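Local coordinates for 6-phosphogluconate dehydratase (Shewanella oneidensis, PDB 2GP4), which probably catalyses the dehydration of 6-phosphogluconate to 2-keto-3-deoxy-6-phosphogluconate, the first committed step of the Entner-Doudoroff pathway, when its iron-sulfur cluster is present, at residues M325-G335 against E615-E626; V493-A501 against E548-V558. All blocks are in the same frame, centred on the assembly; numbering follows the deposited sequence.

Contact 1. Residues M325-G335 against E615-E626; sequences MHIVAAARAAG and ETGARSTSAIDE
Helix 322-333 packs from Met325 onward against the chain's C-terminal tail, and Arg332 on the helix meets Asp625 and Glu626 of the tail in a salt-bridge network. Arg332 grips Asp625 end-on with two nitrogens. Arg332 NH2 donates to Asp625 OD1 at 2.7 Å, and Arg332 NH1 to Asp625 OD2 at 3.0 Å. Both oxygens use their syn lone pairs. The guanidinium and carboxylate planes are only 6° apart, so the paired bonds fix the rotation of both groups. Glu626 comes differently. Its OE2 is 3.3 Å from Arg332 NH2 but well out of the guanidinium plane, so this is attraction of charges alone. The same OE2 accepts a bond from Arg619 NH2. One glutamate oxygen thus sits between two arginines and probably offsets their like charges. The two arginines cross at a slant: Arg332 CG stands over the centre of one face of the Arg619 guanidinium, 3.5 Å from Arg619 CZ. Thr621 O lies over the opposite face. The bend of Arg332 at chi2 (60°) turns its head toward the two acids. Ala623 CB covers one face of that head.

Further back, small helix side chains meet the tail's backbone. Val328 CG1 rests against Glu615 to Gly617, and Ala329 CB against Gly617 O. Gly617 CA makes a CA-H...O contact with Met325 O at 3.3 Å. Two waters donate to Ala333 O; one also takes the N-H of Ile624 and the other also donates to Asp625 OD2. Asp625 additionally touches Ser39 and Ala42 of helix 23-51. Gly335 CA lies against Asp625 OD2. Gly335, with positive phi, is the C' residue of the Schellman motif that ends the helix: its N bonds Arg332 O, and the next residue's N bonds Ala331 O.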
HETATM    1  N   MSE A 325       4.257  -3.178   1.592  1.00 25.87           N
HETATM    2  CA  MSE A 325       4.389  -3.892   2.863  1.00 26.88           C
HETATM    3  C   MSE A 325       3.044  -4.390   3.398  1.00 25.28           C
HETATM    4  O   MSE A 325       2.938  -5.520   3.885  1.00 24.83           O
HETATM    5  CB  MSE A 325       5.065  -3.007   3.913  1.00 26.61           C
HETATM    6  CG  MSE A 325       6.574  -2.915   3.804  1.00 28.35           C
HETATM    7 SE   MSE A 325       7.281  -1.667   5.142  1.00 32.32          SE
HETATM    8  CE  MSE A 325       6.473  -0.032   4.424  1.00 31.67           C
ATOM      9  N   HIS A 326       2.025  -3.537   3.300  1.00 24.30           N
ATOM     10  CA  HIS A 326       0.693  -3.840   3.823  1.00 23.28           C
ATOM     11  C   HIS A 326      -0.042  -4.899   3.014  1.00 22.71           C
ATOM     12  O   HIS A 326      -0.774  -5.714   3.579  1.00 22.56           O
ATOM     13  CB  HIS A 326      -0.163  -2.569   3.919  1.00 23.39           C
ATOM     14  CG  HIS A 326       0.466  -1.468   4.713  1.00 22.46           C
ATOM     15  ND1 HIS A 326       1.182  -1.696   5.868  1.00 22.46           N
ATOM     16  CD2 HIS A 326       0.469  -0.127   4.528  1.00 22.12           C
ATOM     17  CE1 HIS A 326       1.616  -0.546   6.351  1.00 22.33           C
ATOM     18  NE2 HIS A 326       1.192   0.423   5.559  1.00 22.30           N
ATOM     19  N   ILE A 327       0.140  -4.879   1.696  1.00 22.09           N
ATOM     20  CA  ILE A 327      -0.446  -5.897   0.821  1.00 21.48           C
ATOM     21  C   ILE A 327       0.134  -7.262   1.181  1.00 20.97           C
ATOM     22  O   ILE A 327      -0.594  -8.248   1.267  1.00 21.12           O
ATOM     23  CB  ILE A 327      -0.196  -5.585  -0.684  1.00 21.90           C
ATOM     24  CG1 ILE A 327      -1.009  -4.359  -1.131  1.00 21.47           C
ATOM     25  CG2 ILE A 327      -0.489  -6.819  -1.578  1.00 21.64           C
ATOM     26  CD1 ILE A 327      -0.778  -3.951  -2.593  1.00 21.18           C
ATOM     27  N   VAL A 328       1.446  -7.300   1.399  1.00 20.19           N
ATOM     28  CA  VAL A 328       2.170  -8.524   1.752  1.00 19.52           C
ATOM     29  C   VAL A 328       1.768  -9.032   3.147  1.00 19.35           C
ATOM     30  O   VAL A 328       1.620 -10.241   3.354  1.00 19.32           O
ATOM     31  CB  VAL A 328       3.712  -8.307   1.652  1.00 19.40           C
ATOM     32  CG1 VAL A 328       4.490  -9.476   2.246  1.00 18.88           C
ATOM     33  CG2 VAL A 328       4.113  -8.091   0.217  1.00 19.00           C
ATOM     34  N   ALA A 329       1.585  -8.106   4.089  1.00 18.90           N
ATOM     35  CA  ALA A 329       1.139  -8.447   5.439  1.00 18.71           C
ATOM     36  C   ALA A 329      -0.309  -8.934   5.465  1.00 18.71           C
ATOM     37  O   ALA A 329      -0.642  -9.877   6.194  1.00 18.75           O
ATOM     38  CB  ALA A 329       1.315  -7.267   6.375  1.00 18.58           C
ATOM     39  N   ALA A 330      -1.167  -8.292   4.676  1.00 18.69           N
ATOM     40  CA  ALA A 330      -2.570  -8.709   4.584  1.00 18.54           C
ATOM     41  C   ALA A 330      -2.668 -10.096   3.966  1.00 18.37           C
ATOM     42  O   ALA A 330      -3.365 -10.958   4.492  1.00 18.25           O
ATOM     43  CB  ALA A 330      -3.390  -7.706   3.786  1.00 18.33           C
ATOM     44  N   ALA A 331      -1.948 -10.306   2.865  1.00 18.23           N
ATOM     45  CA  ALA A 331      -1.961 -11.588   2.162  1.00 18.24           C
ATOM     46  C   ALA A 331      -1.434 -12.731   3.036  1.00 18.21           C
ATOM     47  O   ALA A 331      -2.011 -13.820   3.046  1.00 17.92           O
ATOM     48  CB  ALA A 331      -1.175 -11.501   0.856  1.00 18.07           C
ATOM     49  N   ARG A 332      -0.349 -12.469   3.765  1.00 18.31           N
ATOM     50  CA  ARG A 332       0.261 -13.469   4.642  1.00 18.43           C
ATOM     51  C   ARG A 332      -0.710 -13.964   5.699  1.00 18.48           C
ATOM     52  O   ARG A 332      -0.745 -15.155   5.994  1.00 18.38           O
ATOM     53  CB  ARG A 332       1.540 -12.946   5.304  1.00 18.39           C
ATOM     54  CG  ARG A 332       2.407 -14.051   5.930  1.00 18.62           C
ATOM     55  CD  ARG A 332       2.852 -15.062   4.873  1.00 18.97           C
ATOM     56  NE  ARG A 332       3.239 -16.355   5.431  1.00 19.32           N
ATOM     57  CZ  ARG A 332       2.393 -17.354   5.676  1.00 19.78           C
ATOM     58  NH1 ARG A 332       1.094 -17.210   5.435  1.00 19.12           N
ATOM     59  NH2 ARG A 332       2.845 -18.503   6.168  1.00 19.82           N
ATOM     60  N   ALA A 333      -1.501 -13.044   6.248  1.00 18.59           N
ATOM     61  CA  ALA A 333      -2.534 -13.382   7.221  1.00 18.66           C
ATOM     62  C   ALA A 333      -3.516 -14.389   6.631  1.00 18.80           C
ATOM     63  O   ALA A 333      -4.046 -15.235   7.345  1.00 19.02           O
ATOM     64  CB  ALA A 333      -3.267 -12.123   7.694  1.00 18.32           C
ATOM     65  N   ALA A 334      -3.731 -14.299   5.321  1.00 18.98           N
ATOM     66  CA  ALA A 334      -4.680 -15.161   4.613  1.00 18.95           C
ATOM     67  C   ALA A 334      -4.017 -16.376   3.975  1.00 18.93           C
ATOM     68  O   ALA A 334      -4.615 -17.030   3.110  1.00 18.99           O
ATOM     69  CB  ALA A 334      -5.436 -14.352   3.566  1.00 18.93           C
ATOM     70  N   GLY A 335      -2.786 -16.672   4.394  1.00 18.73           N
ATOM     71  CA  GLY A 335      -2.050 -17.833   3.893  1.00 18.52           C
ATOM     72  C   GLY A 335      -1.431 -17.652   2.516  1.00 18.67           C
ATOM     73  O   GLY A 335      -0.993 -18.625   1.891  1.00 18.87           O
ATOM     74  N   GLU A 615       9.858  -6.938   3.064  1.00 19.92           N
ATOM     75  CA  GLU A 615       9.414  -7.868   2.017  1.00 19.98           C
ATOM     76  C   GLU A 615       8.445  -8.932   2.552  1.00 20.19           C
ATOM     77  O   GLU A 615       7.671  -9.514   1.783  1.00 20.10           O
ATOM     78  CB  GLU A 615      10.623  -8.514   1.324  1.00 19.96           C
ATOM     79  CG  GLU A 615      10.286  -9.578   0.282  1.00 19.99           C
ATOM     80  CD  GLU A 615      11.442  -9.902  -0.650  1.00 20.02           C
ATOM     81  OE1 GLU A 615      12.611  -9.894  -0.202  1.00 20.17           O
ATOM     82  OE2 GLU A 615      11.174 -10.180  -1.839  1.00 19.17           O
ATOM     83  N   THR A 616       8.503  -9.188   3.861  1.00 20.26           N
ATOM     84  CA  THR A 616       7.593 -10.132   4.516  1.00 20.37           C
ATOM     85  C   THR A 616       6.476  -9.386   5.239  1.00 20.69           C
ATOM     86  O   THR A 616       5.714  -9.985   6.007  1.00 20.70           O
ATOM     87  CB  THR A 616       8.322 -11.097   5.499  1.00 20.34           C
ATOM     88  OG1 THR A 616       9.110 -10.346   6.430  1.00 20.25           O
ATOM     89  CG2 THR A 616       9.223 -12.080   4.735  1.00 20.06           C
ATOM     90  N   GLY A 617       6.394  -8.078   4.988  1.00 20.88           N
ATOM     91  CA  GLY A 617       5.287  -7.250   5.456  1.00 21.19           C
ATOM     92  C   GLY A 617       5.531  -6.469   6.731  1.00 21.60           C
ATOM     93  O   GLY A 617       4.626  -5.797   7.226  1.00 21.71           O
ATOM     94  N   ALA A 618       6.754  -6.546   7.257  1.00 21.90           N
ATOM     95  CA  ALA A 618       7.097  -5.974   8.570  1.00 22.19           C
ATOM     96  C   ALA A 618       6.082  -6.361   9.653  1.00 22.36           C
ATOM     97  O   ALA A 618       5.548  -5.505  10.376  1.00 22.55           O
ATOM     98  CB  ALA A 618       7.270  -4.458   8.481  1.00 22.10           C
ATOM     99  N   ARG A 619       5.826  -7.662   9.741  1.00 22.68           N
ATOM    100  CA  ARG A 619       4.849  -8.232  10.666  1.00 23.06           C
ATOM    101  C   ARG A 619       5.494  -8.476  12.018  1.00 23.06           C
ATOM    102  O   ARG A 619       6.687  -8.754  12.096  1.00 23.27           O
ATOM    103  CB  ARG A 619       4.337  -9.584  10.154  1.00 22.94           C
ATOM    104  CG  ARG A 619       3.721  -9.602   8.758  1.00 23.72           C
ATOM    105  CD  ARG A 619       3.090 -10.967   8.467  1.00 23.53           C
ATOM    106  NE  ARG A 619       4.081 -12.045   8.497  1.00 25.18           N
ATOM    107  CZ  ARG A 619       3.856 -13.271   8.967  1.00 25.25           C
ATOM    108  NH1 ARG A 619       2.671 -13.598   9.466  1.00 25.06           N
ATOM    109  NH2 ARG A 619       4.824 -14.173   8.946  1.00 25.62           N
ATOM    110  N   SER A 620       4.697  -8.373  13.077  1.00 23.18           N
ATOM    111  CA  SER A 620       5.075  -8.894  14.385  1.00 23.57           C
ATOM    112  C   SER A 620       4.148 -10.065  14.708  1.00 23.93           C
ATOM    113  O   SER A 620       4.405 -10.851  15.622  1.00 23.76           O
ATOM    114  CB  SER A 620       4.979  -7.810  15.464  1.00 23.38           C
ATOM    115  OG  SER A 620       3.648  -7.333  15.588  1.00 23.29           O
ATOM    116  N   THR A 621       3.071 -10.176  13.936  1.00 24.53           N
ATOM    117  CA  THR A 621       2.057 -11.204  14.164  1.00 25.38           C
ATOM    118  C   THR A 621       2.392 -12.506  13.440  1.00 26.00           C
ATOM    119  O   THR A 621       3.296 -12.551  12.599  1.00 26.10           O
ATOM    120  CB  THR A 621       0.653 -10.726  13.726  1.00 25.24           C
ATOM    121  OG1 THR A 621       0.689 -10.326  12.349  1.00 25.61           O
ATOM    122  CG2 THR A 621       0.183  -9.553  14.578  1.00 25.32           C
ATOM    123  N   SER A 622       1.667 -13.562  13.800  1.00 26.77           N
ATOM    124  CA  SER A 622       1.731 -14.840  13.109  1.00 27.41           C
ATOM    125  C   SER A 622       0.435 -15.090  12.358  1.00 27.81           C
ATOM    126  O   SER A 622      -0.618 -14.583  12.742  1.00 27.67           O
ATOM    127  CB  SER A 622       1.963 -15.974  14.098  1.00 27.24           C
ATOM    128  OG  SER A 622       3.244 -15.870  14.673  1.00 27.97           O
ATOM    129  N   ALA A 623       0.536 -15.864  11.279  1.00 28.57           N
ATOM    130  CA  ALA A 623      -0.620 -16.303  10.510  1.00 29.27           C
ATOM    131  C   ALA A 623      -1.121 -17.625  11.078  1.00 30.05           C
ATOM    132  O   ALA A 623      -0.349 -18.371  11.689  1.00 30.02           O
ATOM    133  CB  ALA A 623      -0.240 -16.465   9.052  1.00 29.10           C
ATOM    134  N   ILE A 624      -2.409 -17.904  10.876  1.00 31.09           N
ATOM    135  CA  ILE A 624      -3.024 -19.171  11.282  1.00 32.34           C
ATOM    136  C   ILE A 624      -2.145 -20.369  10.912  1.00 33.25           C
ATOM    137  O   ILE A 624      -1.823 -21.196  11.768  1.00 33.17           O
ATOM    138  CB  ILE A 624      -4.415 -19.377  10.609  1.00 32.42           C
ATOM    139  CG1 ILE A 624      -5.369 -18.211  10.905  1.00 32.56           C
ATOM    140  CG2 ILE A 624      -5.015 -20.732  11.000  1.00 31.91           C
ATOM    141  CD1 ILE A 624      -6.260 -18.397  12.095  1.00 33.39           C
ATOM    142  N   ASP A 625      -1.757 -20.432   9.636  1.00 34.59           N
ATOM    143  CA  ASP A 625      -1.066 -21.587   9.049  1.00 35.92           C
ATOM    144  C   ASP A 625       0.323 -21.871   9.624  1.00 37.30           C
ATOM    145  O   ASP A 625       0.814 -22.998   9.537  1.00 37.24           O
ATOM    146  CB  ASP A 625      -0.983 -21.444   7.525  1.00 35.59           C
ATOM    147  CG  ASP A 625      -0.111 -20.279   7.087  1.00 35.04           C
ATOM    148  OD1 ASP A 625       1.131 -20.387   7.185  1.00 33.53           O
ATOM    149  OD2 ASP A 625      -0.672 -19.264   6.620  1.00 34.39           O
ATOM    150  N   GLU A 626       0.959 -20.845  10.188  1.00 34.53           N
ATOM    151  CA  GLU A 626       2.275 -20.994  10.795  1.00 35.86           C
ATOM    152  C   GLU A 626       2.180 -21.662  12.162  1.00 36.52           C
ATOM    153  O   GLU A 626       3.187 -22.000  12.777  1.00 36.28           O
ATOM    154  CB  GLU A 626       2.962 -19.632  10.921  1.00 35.91           C
ATOM    155  CG  GLU A 626       3.342 -19.002   9.591  1.00 41.31           C
ATOM    156  CD  GLU A 626       3.972 -17.632   9.755  1.00 42.30           C
ATOM    157  OE1 GLU A 626       4.074 -17.158  10.905  1.00 45.25           O
ATOM    158  OE2 GLU A 626       4.365 -17.030   8.733  1.00 45.69           O
TER
HETATM  159  O   HOH W   1      -3.893 -15.412  10.028  1.00 20.55           O
HETATM  160  O   HOH W   2      -3.050 -17.880   7.679  1.00 26.00           O

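Contact 2. Residues V493-A501 against E548-V558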
ATOM      1  N   VAL A 493      23.975   7.146   2.291  1.00 20.46           N
ATOM      2  CA  VAL A 493      23.505   5.963   2.999  1.00 19.79           C
ATOM      3  C   VAL A 493      22.944   6.376   4.349  1.00 19.68           C
ATOM      4  O   VAL A 493      23.650   6.957   5.178  1.00 19.70           O
ATOM      5  CB  VAL A 493      24.652   4.938   3.216  1.00 20.23           C
ATOM      6  CG1 VAL A 493      24.200   3.775   4.117  1.00 19.51           C
ATOM      7  CG2 VAL A 493      25.193   4.430   1.875  1.00 19.53           C
ATOM      8  N   VAL A 494      21.667   6.071   4.561  1.00 19.23           N
ATOM      9  CA  VAL A 494      20.992   6.366   5.813  1.00 18.72           C
ATOM     10  C   VAL A 494      20.603   5.051   6.485  1.00 18.67           C
ATOM     11  O   VAL A 494      19.699   4.348   6.032  1.00 18.90           O
ATOM     12  CB  VAL A 494      19.743   7.242   5.594  1.00 18.78           C
ATOM     13  CG1 VAL A 494      19.183   7.707   6.929  1.00 18.65           C
ATOM     14  CG2 VAL A 494      20.067   8.446   4.694  1.00 18.49           C
ATOM     15  N   LYS A 495      21.295   4.716   7.566  1.00 18.19           N
ATOM     16  CA  LYS A 495      21.065   3.447   8.228  1.00 17.77           C
ATOM     17  C   LYS A 495      20.365   3.630   9.574  1.00 17.52           C
ATOM     18  O   LYS A 495      20.158   4.765  10.026  1.00 17.30           O
ATOM     19  CB  LYS A 495      22.379   2.668   8.363  1.00 17.93           C
ATOM     20  CG  LYS A 495      23.481   3.410   9.100  1.00 18.06           C
ATOM     21  CD  LYS A 495      24.666   2.505   9.334  1.00 18.06           C
ATOM     22  CE  LYS A 495      25.707   3.190  10.200  1.00 17.91           C
ATOM     23  NZ  LYS A 495      26.926   2.344  10.306  1.00 18.55           N
ATOM     24  N   GLY A 496      19.982   2.508  10.185  1.00 16.98           N
ATOM     25  CA  GLY A 496      19.248   2.502  11.452  1.00 16.82           C
ATOM     26  C   GLY A 496      17.840   3.046  11.310  1.00 16.75           C
ATOM     27  O   GLY A 496      17.307   3.667  12.233  1.00 16.62           O
ATOM     28  N   GLN A 497      17.235   2.812  10.149  1.00 16.85           N
ATOM     29  CA  GLN A 497      15.927   3.378   9.837  1.00 16.91           C
ATOM     30  C   GLN A 497      14.893   2.298   9.524  1.00 16.84           C
ATOM     31  O   GLN A 497      13.775   2.601   9.111  1.00 16.68           O
ATOM     32  CB  GLN A 497      16.028   4.381   8.670  1.00 17.23           C
ATOM     33  CG  GLN A 497      17.017   5.539   8.865  1.00 17.24           C
ATOM     34  CD  GLN A 497      16.800   6.331  10.151  1.00 18.52           C
ATOM     35  OE1 GLN A 497      15.677   6.729  10.481  1.00 18.38           O
ATOM     36  NE2 GLN A 497      17.889   6.572  10.881  1.00 19.17           N
ATOM     37  N   GLY A 498      15.271   1.041   9.728  1.00 16.75           N
ATOM     38  CA  GLY A 498      14.378  -0.079   9.475  1.00 16.88           C
ATOM     39  C   GLY A 498      13.335  -0.264  10.564  1.00 17.31           C
ATOM     40  O   GLY A 498      13.360   0.442  11.580  1.00 17.32           O
ATOM     41  N   PRO A 499      12.400  -1.212  10.356  1.00 17.54           N
ATOM     42  CA  PRO A 499      11.376  -1.559  11.343  1.00 17.70           C
ATOM     43  C   PRO A 499      11.931  -1.782  12.754  1.00 18.12           C
ATOM     44  O   PRO A 499      11.418  -1.200  13.712  1.00 18.07           O
ATOM     45  CB  PRO A 499      10.791  -2.857  10.788  1.00 17.54           C
ATOM     46  CG  PRO A 499      10.944  -2.723   9.322  1.00 17.55           C
ATOM     47  CD  PRO A 499      12.250  -1.999   9.116  1.00 17.35           C
ATOM     48  N   LYS A 500      12.982  -2.591  12.874  1.00 18.63           N
ATOM     49  CA  LYS A 500      13.525  -2.963  14.187  1.00 18.99           C
ATOM     50  C   LYS A 500      14.296  -1.830  14.860  1.00 19.26           C
ATOM     51  O   LYS A 500      14.293  -1.714  16.084  1.00 19.44           O
ATOM     52  CB  LYS A 500      14.405  -4.215  14.090  1.00 18.95           C
ATOM     53  CG  LYS A 500      13.668  -5.505  13.725  1.00 19.00           C
ATOM     54  CD  LYS A 500      14.565  -6.721  13.976  1.00 19.54           C
ATOM     55  CE  LYS A 500      13.934  -8.025  13.495  1.00 19.50           C
ATOM     56  NZ  LYS A 500      13.826  -8.087  12.004  1.00 20.28           N
ATOM     57  N   ALA A 501      14.953  -0.992  14.061  1.00 19.53           N
ATOM     58  CA  ALA A 501      15.788   0.074  14.604  1.00 19.51           C
ATOM     59  C   ALA A 501      14.977   1.147  15.314  1.00 19.77           C
ATOM     60  O   ALA A 501      15.210   1.427  16.486  1.00 19.83           O
ATOM     61  CB  ALA A 501      16.638   0.681  13.514  1.00 19.46           C
ATOM     62  N   GLU A 548      18.304  -5.031   7.447  1.00 20.37           N
ATOM     63  CA  GLU A 548      18.579  -3.688   7.955  1.00 20.74           C
ATOM     64  C   GLU A 548      19.887  -3.661   8.752  1.00 21.02           C
ATOM     65  O   GLU A 548      20.469  -4.718   9.029  1.00 20.95           O
ATOM     66  CB  GLU A 548      17.398  -3.125   8.766  1.00 20.68           C
ATOM     67  CG  GLU A 548      17.067  -3.814  10.084  1.00 20.24           C
ATOM     68  CD  GLU A 548      15.978  -3.066  10.860  1.00 21.08           C
ATOM     69  OE1 GLU A 548      14.801  -3.493  10.821  1.00 21.20           O
ATOM     70  OE2 GLU A 548      16.292  -2.036  11.500  1.00 21.28           O
ATOM     71  N   ALA A 549      20.354  -2.459   9.089  1.00 21.35           N
ATOM     72  CA  ALA A 549      21.650  -2.293   9.755  1.00 21.65           C
ATOM     73  C   ALA A 549      21.761  -3.122  11.039  1.00 21.85           C
ATOM     74  O   ALA A 549      22.688  -3.923  11.178  1.00 22.11           O
ATOM     75  CB  ALA A 549      21.946  -0.817  10.021  1.00 21.53           C
ATOM     76  N   ILE A 550      20.804  -2.960  11.950  1.00 22.25           N
ATOM     77  CA  ILE A 550      20.840  -3.673  13.235  1.00 22.85           C
ATOM     78  C   ILE A 550      20.504  -5.171  13.137  1.00 23.28           C
ATOM     79  O   ILE A 550      20.634  -5.902  14.122  1.00 23.48           O
ATOM     80  CB  ILE A 550      19.970  -2.988  14.333  1.00 22.87           C
ATOM     81  CG1 ILE A 550      18.477  -3.080  14.005  1.00 22.64           C
ATOM     82  CG2 ILE A 550      20.434  -1.538  14.573  1.00 22.40           C
ATOM     83  CD1 ILE A 550      17.595  -2.957  15.226  1.00 22.48           C
ATOM     84  N   ASP A 551      20.075  -5.620  11.958  1.00 23.63           N
ATOM     85  CA  ASP A 551      19.917  -7.049  11.693  1.00 24.18           C
ATOM     86  C   ASP A 551      21.192  -7.667  11.101  1.00 24.23           C
ATOM     87  O   ASP A 551      21.212  -8.844  10.745  1.00 24.49           O
ATOM     88  CB  ASP A 551      18.710  -7.315  10.786  1.00 24.33           C
ATOM     89  CG  ASP A 551      17.437  -7.607  11.570  1.00 25.36           C
ATOM     90  OD1 ASP A 551      17.513  -8.321  12.593  1.00 26.86           O
ATOM     91  OD2 ASP A 551      16.353  -7.138  11.156  1.00 25.69           O
ATOM     92  N   GLY A 552      22.250  -6.866  10.998  1.00 24.27           N
ATOM     93  CA  GLY A 552      23.551  -7.343  10.529  1.00 24.06           C
ATOM     94  C   GLY A 552      23.753  -7.217   9.033  1.00 23.96           C
ATOM     95  O   GLY A 552      24.681  -7.799   8.477  1.00 23.80           O
ATOM     96  N   GLY A 553      22.882  -6.454   8.381  1.00 24.00           N
ATOM     97  CA  GLY A 553      22.968  -6.244   6.939  1.00 23.97           C
ATOM     98  C   GLY A 553      24.230  -5.501   6.546  1.00 24.15           C
ATOM     99  O   GLY A 553      24.717  -4.639   7.292  1.00 23.83           O
ATOM    100  N   LEU A 554      24.743  -5.829   5.363  1.00 24.10           N
ATOM    101  CA  LEU A 554      25.978  -5.251   4.852  1.00 24.39           C
ATOM    102  C   LEU A 554      25.999  -3.716   4.878  1.00 24.37           C
ATOM    103  O   LEU A 554      27.069  -3.106   4.870  1.00 24.49           O
ATOM    104  CB  LEU A 554      26.265  -5.783   3.439  1.00 24.55           C
ATOM    105  CG  LEU A 554      27.734  -5.852   3.014  1.00 24.79           C
ATOM    106  CD1 LEU A 554      28.511  -6.841   3.890  1.00 25.31           C
ATOM    107  CD2 LEU A 554      27.866  -6.215   1.540  1.00 24.70           C
ATOM    108  N   ILE A 555      24.821  -3.099   4.923  1.00 24.33           N
ATOM    109  CA  ILE A 555      24.709  -1.641   5.090  1.00 24.23           C
ATOM    110  C   ILE A 555      25.408  -1.128   6.367  1.00 24.35           C
ATOM    111  O   ILE A 555      25.900   0.000   6.396  1.00 24.56           O
ATOM    112  CB  ILE A 555      23.226  -1.169   5.046  1.00 24.07           C
ATOM    113  CG1 ILE A 555      23.143   0.360   5.109  1.00 23.71           C
ATOM    114  CG2 ILE A 555      22.408  -1.836   6.151  1.00 24.10           C
ATOM    115  CD1 ILE A 555      21.755   0.933   4.942  1.00 23.99           C
ATOM    116  N   ALA A 556      25.452  -1.962   7.404  1.00 24.37           N
ATOM    117  CA  ALA A 556      26.071  -1.603   8.682  1.00 24.45           C
ATOM    118  C   ALA A 556      27.594  -1.489   8.602  1.00 24.50           C
ATOM    119  O   ALA A 556      28.208  -0.779   9.400  1.00 24.67           O
ATOM    120  CB  ALA A 556      25.669  -2.606   9.774  1.00 24.42           C
ATOM    121  N   LYS A 557      28.195  -2.182   7.639  1.00 24.64           N
ATOM    122  CA  LYS A 557      29.653  -2.179   7.469  1.00 24.71           C
ATOM    123  C   LYS A 557      30.168  -1.131   6.482  1.00 24.71           C
ATOM    124  O   LYS A 557      31.371  -0.838   6.457  1.00 24.77           O
ATOM    125  CB  LYS A 557      30.159  -3.570   7.081  1.00 24.80           C
ATOM    126  CG  LYS A 557      30.240  -4.538   8.259  1.00 25.10           C
ATOM    127  CD  LYS A 557      30.864  -5.860   7.859  1.00 25.61           C
ATOM    128  CE  LYS A 557      30.948  -6.803   9.050  1.00 26.16           C
ATOM    129  NZ  LYS A 557      31.674  -8.054   8.698  1.00 26.64           N
ATOM    130  N   VAL A 558      29.259  -0.570   5.679  1.00 24.68           N
ATOM    131  CA  VAL A 558      29.608   0.461   4.696  1.00 24.41           C
ATOM    132  C   VAL A 558      30.347   1.617   5.380  1.00 24.54           C
ATOM    133  O   VAL A 558      29.946   2.070   6.452  1.00 24.72           O
ATOM    134  CB  VAL A 558      28.359   1.000   3.953  1.00 24.30           C
ATOM    135  CG1 VAL A 558      28.761   1.992   2.863  1.00 24.12           C
ATOM    136  CG2 VAL A 558      27.554  -0.131   3.343  1.00 24.11           C
TER
HETATM  137  O   HOH W   3      26.418   0.413  11.810  1.00 26.35           O
HETATM  138  O   HOH W   4      27.680   1.571   7.702  1.00 27.80           O
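Glu548 reaches the first turn of helix 499-502 with both carboxylate oxygens. Glu548 OE1 accepts from Lys500 N at 2.9 Å, on the syn side, with an angle of 159° at the hydrogen. Glu548 OE2 takes Ala501 N in a weak bond at 3.1 Å. Gly498 is the N-cap residue, and its CA lies against the carboxylate, 3.4 Å from Glu548 OE2. Glu548 CG sits between its backbone N and carbonyl carbon (chi1 67°), and the chain then runs extended to the helix end. Beside it, Asp551 OD2 offers its syn lone pair to Lys500 NZ at 2.8 Å, a salt bridge. The two side chains cross at about a right angle. The same NZ bonds Leu611 O. Ile550 CD1 fills in against the backbone at Lys500 and Ala501.

The other end is apolar up to the ammonium group of Lys495. Val493 CG1 meets Ile555 CG1 at 3.7 Å, the two side chains sliding past each other in opposite directions. Lys495 CB rests on Ala549 CB and on Ile555 CD1. The rest of Lys495 runs out extended, and its NZ bonds Thr588 OG1 and two waters. One of these waters also donates to Ala556 O.

Farther out, Asp529 ties the two segments together: its OD2 accepts the N-H groups of both Gly496 and Ala549, and its OD1 that of Gln497. Val493 and Val494 belong to strand 490-494, held between strands 463-471 and 524-528 of the mixed sheet. Two N-H groups at the helix start thus share one carboxylate, that of Ala501 weakly. These donors would probably favour the ionised form of Glu548. Lys500 NZ lies 4.8 Å from Glu548 OE1, but its charge is probably met largely by Asp551.

How the contacts relate
Contact 1 and contact 2 lie with their centres about 22 Å apart. They meet directly where Ala618 CB of the 615-626 segment packs on Pro499 CG of the 493-501 segment, at 4.1 Å. Both segments of contact 2 fall between those of contact 1 along the chain. Contact 1 joins the helical part of the fold to the C-terminal tail; contact 2 stays within the C-terminal, mainly beta part. Leu611, shortly before the tail segment of contact 1, touches Ser620 there and receives Lys500 and Pro499 of contact 2. The tail therefore runs past both. The structure is the cluster-free apo form, so neither contact can be measured against a bound cluster.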